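Local coordinates for protein putative phosphinothricin acetyltransferase YwnH (Bacillus subtilis, PDB 1VHS) that probably inactivates phosphinothricin, the active part of a tripeptide antibiotic, by transferring an acetyl group to it from acetyl-CoA, at residues A[42-45]-A[46-50]. Sequence-based numbering, arbitrary orientation.
Sequences MEWF and SGHTE
His48 turns back over the last turn of helix 42-46 and points the edge of its imidazole at the face of the Trp44 indole. This is a T-shaped pair, with the planes at 85° and CE1 of His48 3.6 Å from CE2 of Trp44. The ring gets there because CG of His48 lies beside its own backbone N (chi1 -67°), which brings ND1 to the carbonyl of Phe45. ND1 donates to Phe45 O over 3.0 Å in a nearly straight bond (165°); the oxygen lies in the imidazole plane, although the donor is tilted from the plane of the carbonyl. Phe45 O also receives a weak bond from His48 N, so backbone and side chain of one residue grip the same oxygen. Histidine suits the place because one ring offers two nitrogens, ND1 for the helix carbonyl and NE2 for a hydrogen bond with Ser69 OG on strand 64-72. Tryptophan offers a broad face to His48 CE1 and an N-H, NE1, satisfied by Glu71 of that same strand.

A straight helical bond runs from Ser46 N to Met42 O at 3.0 Å. The short hydroxyl side chain of Ser46 can reach back to that carbonyl, where OG adds a weak bond. Gly47 N shares weak bonds with Glu43 O at 2.8 Å and Trp44 O at 3.1 Å, and glycine places only hydrogens beside these two crowded oxygens.

The apolar ring of Phe45 suits its packing on Leu54 and on Leu13 of helix 13-24. Thus His48, just after the helix, takes up a last-turn carbonyl and, through Ser69, ties a short surface helix of the GNAT fold to its central sheet, near the predicted acetyl-CoA site residue Tyr88.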
HETATM    1  N   MSE A  42      16.068   1.452  -1.274  1.00 38.65           N
HETATM    2  CA  MSE A  42      16.398   2.433  -2.302  1.00 41.29           C
HETATM    3  C   MSE A  42      15.978   1.967  -3.691  1.00 39.37           C
HETATM    4  O   MSE A  42      15.513   2.764  -4.505  1.00 38.29           O
HETATM    5  CB  MSE A  42      17.900   2.729  -2.290  1.00 47.31           C
HETATM    6  CG  MSE A  42      18.335   3.763  -3.320  1.00 56.77           C
HETATM    7 SE   MSE A  42      17.385   5.441  -3.151  1.00 74.58          SE
HETATM    8  CE  MSE A  42      17.836   6.219  -4.860  1.00 68.85           C
ATOM      9  N   GLU A  43      16.146   0.675  -3.962  1.00 38.16           N
ATOM     10  CA  GLU A  43      15.772   0.115  -5.259  1.00 39.09           C
ATOM     11  C   GLU A  43      14.270   0.237  -5.483  1.00 34.61           C
ATOM     12  O   GLU A  43      13.821   0.769  -6.495  1.00 35.29           O
ATOM     13  CB  GLU A  43      16.184  -1.358  -5.346  1.00 41.71           C
ATOM     14  CG  GLU A  43      17.684  -1.578  -5.421  1.00 50.88           C
ATOM     15  CD  GLU A  43      18.298  -1.000  -6.683  1.00 56.02           C
ATOM     16  OE1 GLU A  43      19.534  -1.102  -6.845  1.00 59.37           O
ATOM     17  OE2 GLU A  43      17.549  -0.445  -7.517  1.00 59.53           O
ATOM     18  N   TRP A  44      13.503  -0.268  -4.526  1.00 33.51           N
ATOM     19  CA  TRP A  44      12.050  -0.220  -4.586  1.00 31.54           C
ATOM     20  C   TRP A  44      11.582   1.216  -4.786  1.00 30.52           C
ATOM     21  O   TRP A  44      10.719   1.497  -5.621  1.00 27.19           O
ATOM     22  CB  TRP A  44      11.473  -0.776  -3.284  1.00 30.73           C
ATOM     23  CG  TRP A  44      10.020  -0.497  -3.090  1.00 29.47           C
ATOM     24  CD1 TRP A  44       8.969  -1.150  -3.666  1.00 27.67           C
ATOM     25  CD2 TRP A  44       9.456   0.526  -2.263  1.00 25.96           C
ATOM     26  NE1 TRP A  44       7.782  -0.596  -3.247  1.00 27.99           N
ATOM     27  CE2 TRP A  44       8.052   0.436  -2.386  1.00 25.56           C
ATOM     28  CE3 TRP A  44      10.001   1.513  -1.429  1.00 25.92           C
ATOM     29  CZ2 TRP A  44       7.184   1.295  -1.706  1.00 19.56           C
ATOM     30  CZ3 TRP A  44       9.136   2.370  -0.752  1.00 25.55           C
ATOM     31  CH2 TRP A  44       7.742   2.254  -0.897  1.00 25.12           C
ATOM     32  N   PHE A  45      12.165   2.123  -4.011  1.00 27.40           N
ATOM     33  CA  PHE A  45      11.817   3.534  -4.075  1.00 30.33           C
ATOM     34  C   PHE A  45      12.010   4.106  -5.474  1.00 29.68           C
ATOM     35  O   PHE A  45      11.077   4.647  -6.064  1.00 29.37           O
ATOM     36  CB  PHE A  45      12.663   4.323  -3.075  1.00 32.00           C
ATOM     37  CG  PHE A  45      12.188   5.729  -2.859  1.00 36.41           C
ATOM     38  CD1 PHE A  45      11.008   5.977  -2.168  1.00 37.16           C
ATOM     39  CD2 PHE A  45      12.916   6.805  -3.352  1.00 39.63           C
ATOM     40  CE1 PHE A  45      10.558   7.284  -1.967  1.00 40.90           C
ATOM     41  CE2 PHE A  45      12.474   8.116  -3.158  1.00 42.97           C
ATOM     42  CZ  PHE A  45      11.292   8.352  -2.462  1.00 43.26           C
ATOM     43  N   SER A  46      13.224   3.984  -6.002  1.00 30.34           N
ATOM     44  CA  SER A  46      13.537   4.498  -7.332  1.00 33.53           C
ATOM     45  C   SER A  46      12.842   3.700  -8.429  1.00 32.57           C
ATOM     46  O   SER A  46      12.810   4.117  -9.585  1.00 35.84           O
ATOM     47  CB  SER A  46      15.052   4.478  -7.563  1.00 35.66           C
ATOM     48  OG  SER A  46      15.713   5.333  -6.648  1.00 41.92           O
ATOM     49  N   GLY A  47      12.280   2.555  -8.058  1.00 32.85           N
ATOM     50  CA  GLY A  47      11.596   1.720  -9.029  1.00 32.39           C
ATOM     51  C   GLY A  47      10.263   2.272  -9.504  1.00 31.62           C
ATOM     52  O   GLY A  47       9.695   1.770 -10.472  1.00 32.36           O
ATOM     53  N   HIS A  48       9.748   3.298  -8.832  1.00 28.63           N
ATOM     54  CA  HIS A  48       8.476   3.878  -9.241  1.00 27.94           C
ATOM     55  C   HIS A  48       8.642   4.725 -10.492  1.00 31.04           C
ATOM     56  O   HIS A  48       9.721   5.253 -10.760  1.00 32.52           O
ATOM     57  CB  HIS A  48       7.869   4.711  -8.113  1.00 23.72           C
ATOM     58  CG  HIS A  48       7.447   3.896  -6.933  1.00 21.61           C
ATOM     59  ND1 HIS A  48       8.334   3.481  -5.962  1.00 21.24           N
ATOM     60  CD2 HIS A  48       6.247   3.363  -6.600  1.00 19.71           C
ATOM     61  CE1 HIS A  48       7.697   2.726  -5.082  1.00 19.49           C
ATOM     62  NE2 HIS A  48       6.432   2.639  -5.447  1.00 19.27           N
ATOM     63  N   THR A  49       7.565   4.848 -11.259  1.00 31.51           N
ATOM     64  CA  THR A  49       7.589   5.607 -12.500  1.00 31.34           C
ATOM     65  C   THR A  49       6.464   6.620 -12.549  1.00 32.60           C
ATOM     66  O   THR A  49       5.679   6.747 -11.608  1.00 28.93           O
ATOM     67  CB  THR A  49       7.434   4.681 -13.711  1.00 33.38           C
ATOM     68  OG1 THR A  49       6.177   3.999 -13.624  1.00 26.75           O
ATOM     69  CG2 THR A  49       8.557   3.655 -13.744  1.00 33.61           C
ATOM     70  N   GLU A  50       6.387   7.333 -13.669  1.00 34.48           N
ATOM     71  CA  GLU A  50       5.359   8.341 -13.865  1.00 34.07           C
ATOM     72  C   GLU A  50       3.967   7.715 -13.903  1.00 29.29           C
ATOM     73  O   GLU A  50       2.992   8.346 -13.500  1.00 29.81           O
ATOM     74  CB  GLU A  50       5.624   9.108 -15.161  1.00 38.84           C
ATOM     75  CG  GLU A  50       4.668  10.260 -15.399  1.00 43.96           C
ATOM     76  CD  GLU A  50       5.092  11.131 -16.563  1.00 47.87           C
ATOM     77  OE1 GLU A  50       6.245  11.613 -16.547  1.00 48.06           O
ATOM     78  OE2 GLU A  50       4.275  11.339 -17.488  1.00 49.62           O
TER